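Local coordinates for putative immunoglobulin-blocking virulence protein (Mycoplasma mycoides subsp. capri, PDB 7ADK) that probably binds host immunoglobulin and so blocks antibody function, and is held in a two-protein complex with a lipoprotein partner, at residues 396-401 against 417-422; 427-432 against 461-466; 450-455 against 478-483; 504-509 against 547-552. All coordinates share one frame; numbering follows the deposited sequence.

Interaction 1. Residues 396-401 against 417-422; sequences IRFSKL and LVLDLD
Arg-397 and Asp-420 form a salt bridge between neighbouring antiparallel strands, with NH2 of Arg-397 2.8 Å from OD2 of Asp-420 and using the anti lone pair of that oxygen. Asp-420 holds CG anti to its backbone N (chi1 160°), while the arginine chain bends at chi3 (64°), turning NE aside from the line of its methylenes. Guanidinium and carboxylate planes stand 77° apart, and one N-H makes the bond. NH1 reaches a second carboxylate, Asp-379 of strand 375-379, a task that suits the long arginine, with several N-H donors. Strands 396-403 and 415-422 are the arms of a beta hairpin, in which Arg-397/Asp-420 and Ser-399/Val-418 are the hydrogen-bonded pairs. Beside the salt bridge, the small Ser-399 sets OG 3.9 Å from CB of the branched Val-418. The other face is largely apolar, with Lys-400 at its partly exposed end. There Leu-419 puts CD1 over one face of the Phe-398 ring, 3.9 Å from its centroid, in a CH-pi contact, the two side chains lying alongside and pointing the same way. Ile-396 runs likewise beside Leu-421, CG1 to CD2 3.9 Å. Helix 426-442 packs on this apolar face, Leu-439 touching Phe-398 and Ile-436 touching Leu-421.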
loop_
_atom_site.group_PDB
_atom_site.type_symbol
_atom_site.label_atom_id
_atom_site.label_comp_id
_atom_site.label_asym_id
_atom_site.label_seq_id
_atom_site.Cartn_x
_atom_site.Cartn_y
_atom_site.Cartn_z
ATOM N N ILE A 396 24.161 -4.252 21.246
ATOM C CA ILE A 396 25.461 -4.846 20.926
ATOM C C ILE A 396 25.495 -6.219 21.604
ATOM O O ILE A 396 25.215 -6.301 22.795
ATOM C CB ILE A 396 26.593 -3.928 21.457
ATOM C CG1 ILE A 396 26.684 -2.589 20.710
ATOM C CG2 ILE A 396 27.962 -4.609 21.419
ATOM C CD1 ILE A 396 27.284 -1.463 21.515
ATOM N N ARG A 397 25.845 -7.290 20.888
ATOM C CA ARG A 397 26.045 -8.649 21.431
ATOM C C ARG A 397 27.282 -9.335 20.863
ATOM O O ARG A 397 27.593 -9.169 19.689
ATOM C CB ARG A 397 24.828 -9.525 21.153
ATOM C CG ARG A 397 23.685 -9.369 22.147
ATOM C CD ARG A 397 22.599 -10.401 21.854
ATOM N NE ARG A 397 23.102 -11.769 22.055
ATOM C CZ ARG A 397 23.251 -12.735 21.171
ATOM N NH1 ARG A 397 23.792 -13.837 21.571
ATOM N NH2 ARG A 397 22.913 -12.642 19.923
ATOM N N PHE A 398 27.935 -10.172 21.661
ATOM C CA PHE A 398 28.988 -11.088 21.220
ATOM C C PHE A 398 28.574 -12.533 21.513
ATOM O O PHE A 398 28.185 -12.860 22.633
ATOM C CB PHE A 398 30.323 -10.759 21.893
ATOM C CG PHE A 398 30.952 -9.432 21.526
ATOM C CD1 PHE A 398 30.466 -8.239 22.080
ATOM C CD2 PHE A 398 32.054 -9.390 20.653
ATOM C CE1 PHE A 398 31.078 -7.015 21.761
ATOM C CE2 PHE A 398 32.676 -8.170 20.354
ATOM C CZ PHE A 398 32.189 -6.982 20.912
ATOM N N SER A 399 28.690 -13.424 20.537
ATOM C CA SER A 399 28.425 -14.852 20.702
ATOM C C SER A 399 29.548 -15.689 20.111
ATOM O O SER A 399 30.199 -15.300 19.156
ATOM C CB SER A 399 27.051 -15.235 20.164
ATOM O OG SER A 399 26.877 -14.994 18.827
ATOM N N LYS A 400 29.795 -16.850 20.699
ATOM C CA LYS A 400 30.808 -17.825 20.293
ATOM C C LYS A 400 30.107 -18.978 19.583
ATOM O O LYS A 400 29.154 -19.523 20.118
ATOM C CB LYS A 400 31.554 -18.288 21.556
ATOM C CG LYS A 400 32.775 -19.187 21.303
ATOM C CD LYS A 400 34.032 -18.470 20.791
ATOM C CE LYS A 400 34.604 -17.441 21.776
ATOM N NZ LYS A 400 35.089 -18.043 23.028
ATOM N N LEU A 401 30.567 -19.362 18.403
ATOM C CA LEU A 401 30.205 -20.616 17.746
ATOM C C LEU A 401 31.357 -21.610 17.896
ATOM O O LEU A 401 32.497 -21.232 17.661
ATOM C CB LEU A 401 29.918 -20.367 16.259
ATOM C CG LEU A 401 28.438 -20.164 15.927
ATOM C CD1 LEU A 401 27.864 -18.871 16.479
ATOM C CD2 LEU A 401 28.257 -20.141 14.426
ATOM N N LEU A 417 34.293 -16.162 17.104
ATOM C CA LEU A 417 33.606 -15.055 17.751
ATOM C C LEU A 417 32.766 -14.294 16.722
ATOM O O LEU A 417 33.231 -13.976 15.631
ATOM C CB LEU A 417 34.659 -14.183 18.441
ATOM C CG LEU A 417 34.134 -13.062 19.338
ATOM C CD1 LEU A 417 33.273 -13.574 20.478
ATOM C CD2 LEU A 417 35.323 -12.338 19.936
ATOM N N VAL A 418 31.522 -13.992 17.065
ATOM C CA VAL A 418 30.528 -13.348 16.210
ATOM C C VAL A 418 30.030 -12.081 16.890
ATOM O O VAL A 418 29.664 -12.125 18.060
ATOM C CB VAL A 418 29.377 -14.323 15.896
ATOM C CG1 VAL A 418 28.292 -13.689 15.023
ATOM C CG2 VAL A 418 29.914 -15.590 15.223
ATOM N N LEU A 419 30.023 -10.955 16.177
ATOM C CA LEU A 419 29.523 -9.669 16.647
ATOM C C LEU A 419 28.169 -9.366 15.991
ATOM O O LEU A 419 28.070 -9.302 14.768
ATOM C CB LEU A 419 30.601 -8.613 16.366
ATOM C CG LEU A 419 30.232 -7.157 16.676
ATOM C CD1 LEU A 419 29.644 -6.977 18.067
ATOM C CD2 LEU A 419 31.460 -6.286 16.588
ATOM N N ASP A 420 27.151 -9.161 16.824
ATOM C CA ASP A 420 25.754 -8.846 16.509
ATOM C C ASP A 420 25.498 -7.370 16.856
ATOM O O ASP A 420 25.625 -6.956 18.009
ATOM C CB ASP A 420 24.884 -9.871 17.272
ATOM C CG ASP A 420 23.397 -9.567 17.542
ATOM O OD1 ASP A 420 22.843 -8.566 17.046
ATOM O OD2 ASP A 420 22.754 -10.378 18.248
ATOM N N LEU A 421 25.187 -6.548 15.846
ATOM C CA LEU A 421 24.852 -5.124 15.966
ATOM C C LEU A 421 23.430 -4.872 15.452
ATOM O O LEU A 421 23.201 -4.822 14.242
ATOM C CB LEU A 421 25.869 -4.283 15.170
ATOM C CG LEU A 421 27.243 -4.151 15.840
ATOM C CD1 LEU A 421 28.308 -3.761 14.829
ATOM C CD2 LEU A 421 27.225 -3.086 16.921
ATOM N N ASP A 422 22.479 -4.669 16.362
ATOM C CA ASP A 422 21.115 -4.264 16.019
ATOM C C ASP A 422 21.051 -2.753 15.797
ATOM O O ASP A 422 20.793 -1.982 16.716
ATOM C CB ASP A 422 20.122 -4.719 17.095
ATOM C CG ASP A 422 18.688 -4.255 16.803
ATOM O OD1 ASP A 422 18.376 -3.859 15.653
ATOM O OD2 ASP A 422 17.851 -4.285 17.730
#

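Interaction 2. Residues 427-432 against 461-466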
loop_
_atom_site.group_PDB
_atom_site.type_symbol
_atom_site.label_atom_id
_atom_site.label_comp_id
_atom_site.label_asym_id
_atom_site.label_seq_id
_atom_site.Cartn_x
_atom_site.Cartn_y
_atom_site.Cartn_z
ATOM N N GLU A 427 22.054 3.514 20.299
ATOM C CA GLU A 427 23.356 3.310 20.934
ATOM C C GLU A 427 24.244 2.399 20.075
ATOM O O GLU A 427 25.360 2.778 19.730
ATOM C CB GLU A 427 23.170 2.762 22.349
ATOM C CG GLU A 427 24.478 2.578 23.129
ATOM C CD GLU A 427 25.183 3.859 23.580
ATOM O OE1 GLU A 427 24.802 4.976 23.171
ATOM O OE2 GLU A 427 26.140 3.753 24.374
ATOM N N ALA A 428 23.746 1.236 19.635
ATOM C CA ALA A 428 24.497 0.372 18.726
ATOM C C ALA A 428 24.866 1.074 17.413
ATOM O O ALA A 428 25.979 0.901 16.931
ATOM C CB ALA A 428 23.710 -0.898 18.425
ATOM N N TYR A 429 24.000 1.903 16.831
ATOM C CA TYR A 429 24.354 2.649 15.624
ATOM C C TYR A 429 25.417 3.720 15.904
ATOM O O TYR A 429 26.438 3.746 15.219
ATOM C CB TYR A 429 23.097 3.214 14.966
ATOM C CG TYR A 429 23.355 3.927 13.660
ATOM C CD1 TYR A 429 23.795 3.200 12.546
ATOM C CD2 TYR A 429 23.163 5.315 13.556
ATOM C CE1 TYR A 429 24.033 3.851 11.325
ATOM C CE2 TYR A 429 23.402 5.970 12.333
ATOM C CZ TYR A 429 23.834 5.238 11.212
ATOM O OH TYR A 429 24.035 5.863 10.028
ATOM N N ARG A 430 25.243 4.539 16.946
ATOM C CA ARG A 430 26.226 5.529 17.424
ATOM C C ARG A 430 27.602 4.912 17.683
ATOM O O ARG A 430 28.617 5.479 17.287
ATOM C CB ARG A 430 25.665 6.177 18.702
ATOM C CG ARG A 430 26.638 7.073 19.474
ATOM C CD ARG A 430 26.032 7.500 20.814
ATOM N NE ARG A 430 27.057 8.102 21.687
ATOM C CZ ARG A 430 27.578 7.612 22.796
ATOM N NH1 ARG A 430 27.180 6.516 23.359
ATOM N NH2 ARG A 430 28.550 8.235 23.377
ATOM N N ARG A 431 27.644 3.756 18.347
ATOM C CA ARG A 431 28.885 3.109 18.779
ATOM C C ARG A 431 29.460 2.092 17.805
ATOM O O ARG A 431 30.631 1.776 17.938
ATOM C CB ARG A 431 28.699 2.491 20.163
ATOM C CG ARG A 431 28.478 3.585 21.213
ATOM C CD ARG A 431 28.674 3.070 22.631
ATOM N NE ARG A 431 30.045 2.611 22.878
ATOM C CZ ARG A 431 30.435 1.858 23.876
ATOM N NH1 ARG A 431 29.617 1.490 24.800
ATOM N NH2 ARG A 431 31.657 1.470 23.957
ATOM N N SER A 432 28.710 1.603 16.825
ATOM C CA SER A 432 29.161 0.553 15.902
ATOM C C SER A 432 30.529 0.844 15.297
ATOM O O SER A 432 31.418 0.011 15.405
ATOM C CB SER A 432 28.150 0.310 14.780
ATOM O OG SER A 432 27.822 1.491 14.077
ATOM N N GLN A 461 19.356 6.131 6.287
ATOM C CA GLN A 461 20.448 5.820 7.211
ATOM C C GLN A 461 21.698 5.304 6.480
ATOM O O GLN A 461 21.644 4.305 5.768
ATOM C CB GLN A 461 19.897 4.793 8.198
ATOM C CG GLN A 461 20.879 4.267 9.244
ATOM C CD GLN A 461 20.303 3.210 10.169
ATOM O OE1 GLN A 461 20.932 2.768 11.104
ATOM N NE2 GLN A 461 19.097 2.738 9.981
ATOM N N ALA A 462 22.825 5.992 6.642
ATOM C CA ALA A 462 24.059 5.706 5.934
ATOM C C ALA A 462 24.884 4.618 6.629
ATOM O O ALA A 462 24.920 4.544 7.857
ATOM C CB ALA A 462 24.840 7.010 5.788
ATOM N N PHE A 463 25.609 3.806 5.853
ATOM C CA PHE A 463 26.484 2.737 6.354
ATOM C C PHE A 463 27.894 2.721 5.746
ATOM O O PHE A 463 28.728 1.973 6.250
ATOM C CB PHE A 463 25.807 1.366 6.213
ATOM C CG PHE A 463 24.604 1.164 7.094
ATOM C CD1 PHE A 463 24.800 0.832 8.439
ATOM C CD2 PHE A 463 23.304 1.315 6.596
ATOM C CE1 PHE A 463 23.707 0.692 9.294
ATOM C CE2 PHE A 463 22.205 1.153 7.447
ATOM C CZ PHE A 463 22.409 0.855 8.801
ATOM N N LYS A 464 28.216 3.553 4.740
ATOM C CA LYS A 464 29.545 3.583 4.095
ATOM C C LYS A 464 30.682 3.856 5.090
ATOM O O LYS A 464 31.756 3.283 4.946
ATOM C CB LYS A 464 29.581 4.581 2.913
ATOM C CG LYS A 464 28.738 4.176 1.692
ATOM C CD LYS A 464 28.958 5.083 0.471
ATOM C CE LYS A 464 28.131 4.656 -0.753
ATOM N NZ LYS A 464 28.343 5.515 -1.943
ATOM N N ASP A 465 30.440 4.632 6.146
ATOM C CA ASP A 465 31.408 4.906 7.218
ATOM C C ASP A 465 31.622 3.727 8.190
ATOM O O ASP A 465 32.697 3.583 8.764
ATOM C CB ASP A 465 30.969 6.155 7.992
ATOM C CG ASP A 465 30.838 7.422 7.143
ATOM O OD1 ASP A 465 31.396 7.496 6.023
ATOM O OD2 ASP A 465 30.182 8.379 7.607
ATOM N N ILE A 466 30.613 2.874 8.363
ATOM C CA ILE A 466 30.635 1.694 9.238
ATOM C C ILE A 466 31.217 0.485 8.499
ATOM O O ILE A 466 32.160 -0.141 8.975
ATOM C CB ILE A 466 29.211 1.410 9.780
ATOM C CG1 ILE A 466 28.710 2.560 10.673
ATOM C CG2 ILE A 466 29.176 0.101 10.576
ATOM C CD1 ILE A 466 27.208 2.579 10.875
#
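Tyr-429 overlaps Gln-461: the extended glutamine side chain slides across one face of the phenol ring in the opposite direction, with its CG 3.7 Å from CZ of Tyr-429. The tyrosine holds CG anti to the backbone N (chi1 -176°), and its ring extends from helix 426-442 to the loop that leads into helix 464-467. At its end, OH donates to the backbone O of Ala-462 at 2.7 Å, lying in the carbonyl plane on a lone pair. The ring edge also faces Phe-463 in an offset edge-to-face pair, with centroids 5.8 Å apart and planes at 76°; CE1 of Tyr-429 lies 3.8 Å from CE1 of Phe-463. Ile-466 crosses the tyrosine at about a right angle, and its CD1 meets both CE1 of that ring and OG of Ser-432. That hydroxyl donates to the O of Tyr-429 one turn back at 2.9 Å, so serine can lie against isoleucine with its polar atom satisfied within the helix. Phe-463 is the N-cap residue of helix 464-467, and its backbone N bonds to Glu-680 of the lipoprotein chain. Tyrosine therefore does two jobs here: its ring supplies apolar and aromatic packing, and its hydroxyl ties that packing to one backbone carbonyl.

Interaction 3. Residues 450-455 against 478-483; sequences RIKNMG and ELFFSD
Arg-450 runs straight through chi2 and then bends at chi3 (80°), which swings NE toward Glu-478; the glutamate answers with a chain extended beyond CG. The result is a side-on grip on a single oxygen: OE1 of Glu-478 takes NE of Arg-450 at 2.7 Å and NH1 at 2.8 Å. Guanidinium and carboxylate are turned 81° against each other, NE coming from above the carboxylate plane and NH1 nearly along the C-O axis. Both residues are buried, so opposite charges suit each other here, and further bonds from OE2 to Tyr-372 and from NH2 to the backbone O of Ala-368 share the polar load. On the same side, the lysine chain bends at chi3 and chi4 to bring NZ of Lys-452 over the Phe-480 ring, 4.9 Å from its centroid and only 2° off the normal, a cation-pi contact. The opposite face of the sheet is apolar. CG1 of Ile-451 lies 3.8 Å from CD2 of Leu-479, and the flexible Met-454 lays SD over the Phe-481 ring, 4.0 Å from its centroid, as a Met-aromatic contact. Between Ile-451 and Met-454 the register slips by one residue in a beta bulge. Past it, N of Met-454 bonds to O of Phe-480 at 3.0 Å, and pairing resumes. The two strands run parallel, as expected of a beta-alpha-beta crossover, here built from strand 448-454, helix 464-467 and strand 473-481.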
loop_
_atom_site.group_PDB
_atom_site.type_symbol
_atom_site.label_atom_id
_atom_site.label_comp_id
_atom_site.label_asym_id
_atom_site.label_seq_id
_atom_site.Cartn_x
_atom_site.Cartn_y
_atom_site.Cartn_z
ATOM N N ARG A 450 27.442 -9.371 12.036
ATOM C CA ARG A 450 26.012 -9.388 11.684
ATOM C C ARG A 450 25.428 -8.003 11.945
ATOM O O ARG A 450 25.361 -7.585 13.095
ATOM C CB ARG A 450 25.226 -10.439 12.495
ATOM C CG ARG A 450 25.855 -11.836 12.626
ATOM C CD ARG A 450 24.935 -12.756 13.443
ATOM N NE ARG A 450 23.850 -13.258 12.606
ATOM C CZ ARG A 450 22.610 -13.571 12.891
ATOM N NH1 ARG A 450 21.930 -14.076 11.923
ATOM N NH2 ARG A 450 22.047 -13.417 14.049
ATOM N N ILE A 451 25.010 -7.289 10.904
ATOM C CA ILE A 451 24.407 -5.961 11.014
ATOM C C ILE A 451 22.907 -6.117 10.765
ATOM O O ILE A 451 22.513 -6.465 9.656
ATOM C CB ILE A 451 25.062 -4.964 10.035
ATOM C CG1 ILE A 451 26.606 -4.982 9.977
ATOM C CG2 ILE A 451 24.556 -3.553 10.327
ATOM C CD1 ILE A 451 27.352 -4.633 11.256
ATOM N N LYS A 452 22.070 -5.888 11.777
ATOM C CA LYS A 452 20.637 -6.211 11.757
ATOM C C LYS A 452 19.771 -4.969 11.687
ATOM O O LYS A 452 20.069 -3.983 12.340
ATOM C CB LYS A 452 20.237 -7.066 12.961
ATOM C CG LYS A 452 20.843 -8.465 12.956
ATOM C CD LYS A 452 20.572 -9.230 14.242
ATOM C CE LYS A 452 19.130 -9.590 14.511
ATOM N NZ LYS A 452 18.611 -10.651 13.703
ATOM N N ASN A 453 18.672 -5.046 10.940
ATOM C CA ASN A 453 17.674 -3.990 10.774
ATOM C C ASN A 453 18.210 -2.725 10.088
ATOM O O ASN A 453 17.857 -1.610 10.463
ATOM C CB ASN A 453 16.958 -3.712 12.106
ATOM C CG ASN A 453 16.306 -4.919 12.728
ATOM O OD1 ASN A 453 15.543 -5.631 12.095
ATOM N ND2 ASN A 453 16.582 -5.193 13.972
ATOM N N MET A 454 19.054 -2.870 9.071
ATOM C CA MET A 454 19.609 -1.731 8.345
ATOM C C MET A 454 18.484 -0.983 7.630
ATOM O O MET A 454 17.797 -1.564 6.796
ATOM C CB MET A 454 20.640 -2.187 7.316
ATOM C CG MET A 454 21.816 -2.923 7.915
ATOM S SD MET A 454 22.869 -3.661 6.662
ATOM C CE MET A 454 23.854 -2.248 6.138
ATOM N N GLY A 455 18.282 0.298 7.941
ATOM C CA GLY A 455 17.229 1.108 7.332
ATOM C C GLY A 455 15.825 0.923 7.908
ATOM O O GLY A 455 14.880 1.491 7.381
ATOM N N GLU A 478 27.082 -10.759 7.453
ATOM C CA GLU A 478 25.633 -10.866 7.268
ATOM C C GLU A 478 25.019 -9.472 7.400
ATOM O O GLU A 478 25.133 -8.829 8.444
ATOM C CB GLU A 478 24.981 -11.836 8.274
ATOM C CG GLU A 478 25.418 -13.302 8.149
ATOM C CD GLU A 478 24.793 -14.270 9.176
ATOM O OE1 GLU A 478 23.901 -13.873 9.948
ATOM O OE2 GLU A 478 25.173 -15.458 9.222
ATOM N N LEU A 479 24.352 -8.997 6.350
ATOM C CA LEU A 479 23.629 -7.731 6.331
ATOM C C LEU A 479 22.139 -8.030 6.220
ATOM O O LEU A 479 21.724 -8.645 5.242
ATOM C CB LEU A 479 24.102 -6.870 5.147
ATOM C CG LEU A 479 25.603 -6.555 5.077
ATOM C CD1 LEU A 479 25.908 -5.720 3.840
ATOM C CD2 LEU A 479 26.103 -5.804 6.296
ATOM N N PHE A 480 21.340 -7.605 7.198
ATOM C CA PHE A 480 19.886 -7.741 7.177
ATOM C C PHE A 480 19.230 -6.397 6.858
ATOM O O PHE A 480 19.038 -5.561 7.744
ATOM C CB PHE A 480 19.366 -8.321 8.491
ATOM C CG PHE A 480 19.925 -9.672 8.864
ATOM C CD1 PHE A 480 21.198 -9.794 9.452
ATOM C CD2 PHE A 480 19.164 -10.820 8.602
ATOM C CE1 PHE A 480 21.726 -11.060 9.736
ATOM C CE2 PHE A 480 19.696 -12.084 8.882
ATOM C CZ PHE A 480 20.977 -12.202 9.431
ATOM N N PHE A 481 18.912 -6.179 5.586
ATOM C CA PHE A 481 18.286 -4.961 5.094
ATOM C C PHE A 481 16.779 -4.950 5.332
ATOM O O PHE A 481 16.101 -5.964 5.195
ATOM C CB PHE A 481 18.593 -4.798 3.613
ATOM C CG PHE A 481 20.038 -4.505 3.292
ATOM C CD1 PHE A 481 20.542 -3.205 3.438
ATOM C CD2 PHE A 481 20.872 -5.518 2.804
ATOM C CE1 PHE A 481 21.865 -2.914 3.082
ATOM C CE2 PHE A 481 22.195 -5.228 2.455
ATOM C CZ PHE A 481 22.688 -3.925 2.574
ATOM N N SER A 482 16.225 -3.787 5.640
ATOM C CA SER A 482 14.782 -3.604 5.723
ATOM C C SER A 482 14.171 -3.343 4.338
ATOM O O SER A 482 14.692 -2.543 3.570
ATOM C CB SER A 482 14.528 -2.467 6.703
ATOM O OG SER A 482 13.183 -2.423 7.086
ATOM N N ASP A 483 13.049 -3.972 3.990
ATOM C CA ASP A 483 12.418 -3.843 2.664
ATOM C C ASP A 483 11.490 -2.621 2.529
ATOM O O ASP A 483 11.040 -2.307 1.427
ATOM C CB ASP A 483 11.634 -5.113 2.313
ATOM C CG ASP A 483 10.297 -5.225 3.047
ATOM O OD1 ASP A 483 10.241 -5.010 4.276
ATOM O OD2 ASP A 483 9.295 -5.521 2.368
#

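Interaction 4. Residues 504-509 against 547-552; sequences LYTSGN and TRITFN
Thr-506 and Thr-547 pair by their backbones, adding the short strand 547-548 antiparallel to strand 502-506 of the mixed beta sheet. Theirs is the hydrogen-bonded pair: N of Thr-506 to O of Thr-547 and N of Thr-547 to O of Thr-506 both measure 3.2 Å. A third backbone bond runs from N of Ile-549 to O of Leu-504 at 3.1 Å. Tyr-505 and Arg-548 make the non-hydrogen-bonded pair between them, and CA-H...O contacts reinforce it, CA of Arg-548 lying 3.4 Å from O of Leu-504. Apolar contacts follow where the chain leaves the strand. Leu-504 crosses Phe-551 at about a right angle, its CD1 3.9 Å from CE2 of the ring, while the methyl CG2 of Thr-506 packs on CG1 of Ile-549. Ile-549 also sets its own CG2 over the centre of the Phe-551 ring, so one branch of Ile-549 meets Thr-506 and the other the aromatic ring. Polar ends turn to other parts of the protein. The side chains of Tyr-505 and Arg-548 diverge: OH of the tyrosine bonds to Asp-532 and Arg-362, and NE of the arginine to O of Thr-530, while OG1 of Thr-547 takes N of Asn-534. At the end of strand 502-506, Thr-506 supplies a methyl for packing and a hydroxyl that accepts in a turn. Its OG1 also bonds to Ser-510 and closes an ST turn by accepting N of Gly-508 at 3.3 Å, with an N-H...O angle of 164°.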
loop_
_atom_site.group_PDB
_atom_site.type_symbol
_atom_site.label_atom_id
_atom_site.label_comp_id
_atom_site.label_asym_id
_atom_site.label_seq_id
_atom_site.Cartn_x
_atom_site.Cartn_y
_atom_site.Cartn_z
ATOM N N LEU A 504 23.274 -11.416 1.928
ATOM C CA LEU A 504 22.360 -10.305 1.694
ATOM C C LEU A 504 20.952 -10.797 2.015
ATOM O O LEU A 504 20.370 -11.549 1.236
ATOM C CB LEU A 504 22.529 -9.766 0.257
ATOM C CG LEU A 504 23.955 -9.361 -0.136
ATOM C CD1 LEU A 504 23.953 -8.689 -1.493
ATOM C CD2 LEU A 504 24.593 -8.399 0.848
ATOM N N TYR A 505 20.438 -10.415 3.178
ATOM C CA TYR A 505 19.227 -10.957 3.798
ATOM C C TYR A 505 18.195 -9.858 4.056
ATOM O O TYR A 505 18.550 -8.708 4.280
ATOM C CB TYR A 505 19.570 -11.636 5.139
ATOM C CG TYR A 505 20.352 -12.940 5.159
ATOM C CD1 TYR A 505 19.983 -14.020 4.338
ATOM C CD2 TYR A 505 21.359 -13.124 6.123
ATOM C CE1 TYR A 505 20.608 -15.274 4.478
ATOM C CE2 TYR A 505 21.954 -14.382 6.297
ATOM C CZ TYR A 505 21.582 -15.463 5.476
ATOM O OH TYR A 505 22.144 -16.679 5.684
ATOM N N THR A 506 16.917 -10.213 4.123
ATOM C CA THR A 506 15.859 -9.351 4.687
ATOM C C THR A 506 14.885 -10.204 5.480
ATOM O O THR A 506 14.796 -11.403 5.245
ATOM C CB THR A 506 15.022 -8.561 3.653
ATOM O OG1 THR A 506 14.089 -9.357 2.977
ATOM C CG2 THR A 506 15.822 -7.930 2.544
ATOM N N SER A 507 14.109 -9.583 6.366
ATOM C CA SER A 507 12.942 -10.209 7.000
ATOM C C SER A 507 11.616 -9.684 6.423
ATOM O O SER A 507 10.632 -9.560 7.151
ATOM C CB SER A 507 13.027 -10.095 8.527
ATOM O OG SER A 507 14.264 -10.593 9.023
ATOM N N GLY A 508 11.596 -9.309 5.136
ATOM C CA GLY A 508 10.446 -8.748 4.406
ATOM C C GLY A 508 10.231 -9.383 3.029
ATOM O O GLY A 508 10.586 -10.543 2.833
ATOM N N ASN A 509 9.658 -8.664 2.060
ATOM C CA ASN A 509 9.509 -9.147 0.686
ATOM C C ASN A 509 10.827 -9.037 -0.096
ATOM O O ASN A 509 11.262 -7.953 -0.473
ATOM C CB ASN A 509 8.364 -8.400 -0.011
ATOM C CG ASN A 509 8.162 -8.804 -1.466
ATOM O OD1 ASN A 509 8.857 -9.625 -2.036
ATOM N ND2 ASN A 509 7.204 -8.221 -2.138
ATOM N N THR A 547 15.107 -14.499 4.506
ATOM C CA THR A 547 15.550 -15.141 3.261
ATOM C C THR A 547 16.633 -14.319 2.567
ATOM O O THR A 547 16.738 -13.114 2.793
ATOM C CB THR A 547 14.336 -15.379 2.346
ATOM O OG1 THR A 547 14.689 -15.979 1.128
ATOM C CG2 THR A 547 13.581 -14.120 2.004
ATOM N N ARG A 548 17.432 -14.933 1.696
ATOM C CA ARG A 548 18.303 -14.189 0.779
ATOM C C ARG A 548 17.495 -13.379 -0.236
ATOM O O ARG A 548 16.452 -13.837 -0.708
ATOM C CB ARG A 548 19.363 -15.109 0.159
ATOM C CG ARG A 548 18.895 -16.180 -0.833
ATOM C CD ARG A 548 18.617 -15.703 -2.260
ATOM N NE ARG A 548 18.583 -16.837 -3.182
ATOM C CZ ARG A 548 18.167 -16.852 -4.425
ATOM N NH1 ARG A 548 17.764 -15.788 -5.034
ATOM N NH2 ARG A 548 18.126 -17.966 -5.076
ATOM N N ILE A 549 17.979 -12.194 -0.595
ATOM C CA ILE A 549 17.319 -11.324 -1.580
ATOM C C ILE A 549 17.463 -11.905 -2.992
ATOM O O ILE A 549 18.523 -12.403 -3.367
ATOM C CB ILE A 549 17.832 -9.874 -1.493
ATOM C CG1 ILE A 549 17.549 -9.211 -0.144
ATOM C CG2 ILE A 549 17.223 -8.979 -2.564
ATOM C CD1 ILE A 549 18.594 -8.174 0.229
ATOM N N THR A 550 16.412 -11.807 -3.805
ATOM C CA THR A 550 16.488 -11.988 -5.259
ATOM C C THR A 550 16.722 -10.634 -5.912
ATOM O O THR A 550 15.954 -9.695 -5.705
ATOM C CB THR A 550 15.206 -12.608 -5.824
ATOM O OG1 THR A 550 15.069 -13.915 -5.350
ATOM C CG2 THR A 550 15.204 -12.714 -7.342
ATOM N N PHE A 551 17.768 -10.536 -6.724
ATOM C CA PHE A 551 18.099 -9.328 -7.457
ATOM C C PHE A 551 17.927 -9.537 -8.953
ATOM O O PHE A 551 18.636 -10.331 -9.559
ATOM C CB PHE A 551 19.539 -8.936 -7.145
ATOM C CG PHE A 551 19.815 -8.608 -5.700
ATOM C CD1 PHE A 551 19.573 -7.316 -5.224
ATOM C CD2 PHE A 551 20.352 -9.577 -4.844
ATOM C CE1 PHE A 551 19.891 -6.985 -3.902
ATOM C CE2 PHE A 551 20.664 -9.246 -3.522
ATOM C CZ PHE A 551 20.438 -7.949 -3.052
ATOM N N ASN A 552 17.039 -8.775 -9.579
ATOM C CA ASN A 552 16.948 -8.684 -11.033
ATOM C C ASN A 552 17.473 -7.339 -11.584
ATOM O O ASN A 552 17.397 -7.112 -12.784
ATOM C CB ASN A 552 15.510 -9.032 -11.466
ATOM C CG ASN A 552 15.475 -9.924 -12.692
ATOM O OD1 ASN A 552 15.956 -9.589 -13.760
ATOM N ND2 ASN A 552 14.927 -11.100 -12.592
#

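In the fold
Interactions 1, 3 and 4 belong to one mixed sheet. Interaction 1, the hairpin, touches interaction 3 through neighbouring strands 415-422 and 448-454 (centres about 14 Å apart), and interaction 3 touches interaction 4 through strands 473-481 and 502-506 (about 10 Å). Interactions 1 and 4 do not touch, their centres being about 22 Å apart. Interaction 2 joins helix 426-442 to the start of helix 464-467, and packs against interactions 1 and 3. Along the chain, interaction 1 closes first, interactions 2 and 3 interleave, and interaction 4 comes last. The set thus follows the sheet strand by strand, with interaction 2 linking the connecting helices near the lipoprotein partner.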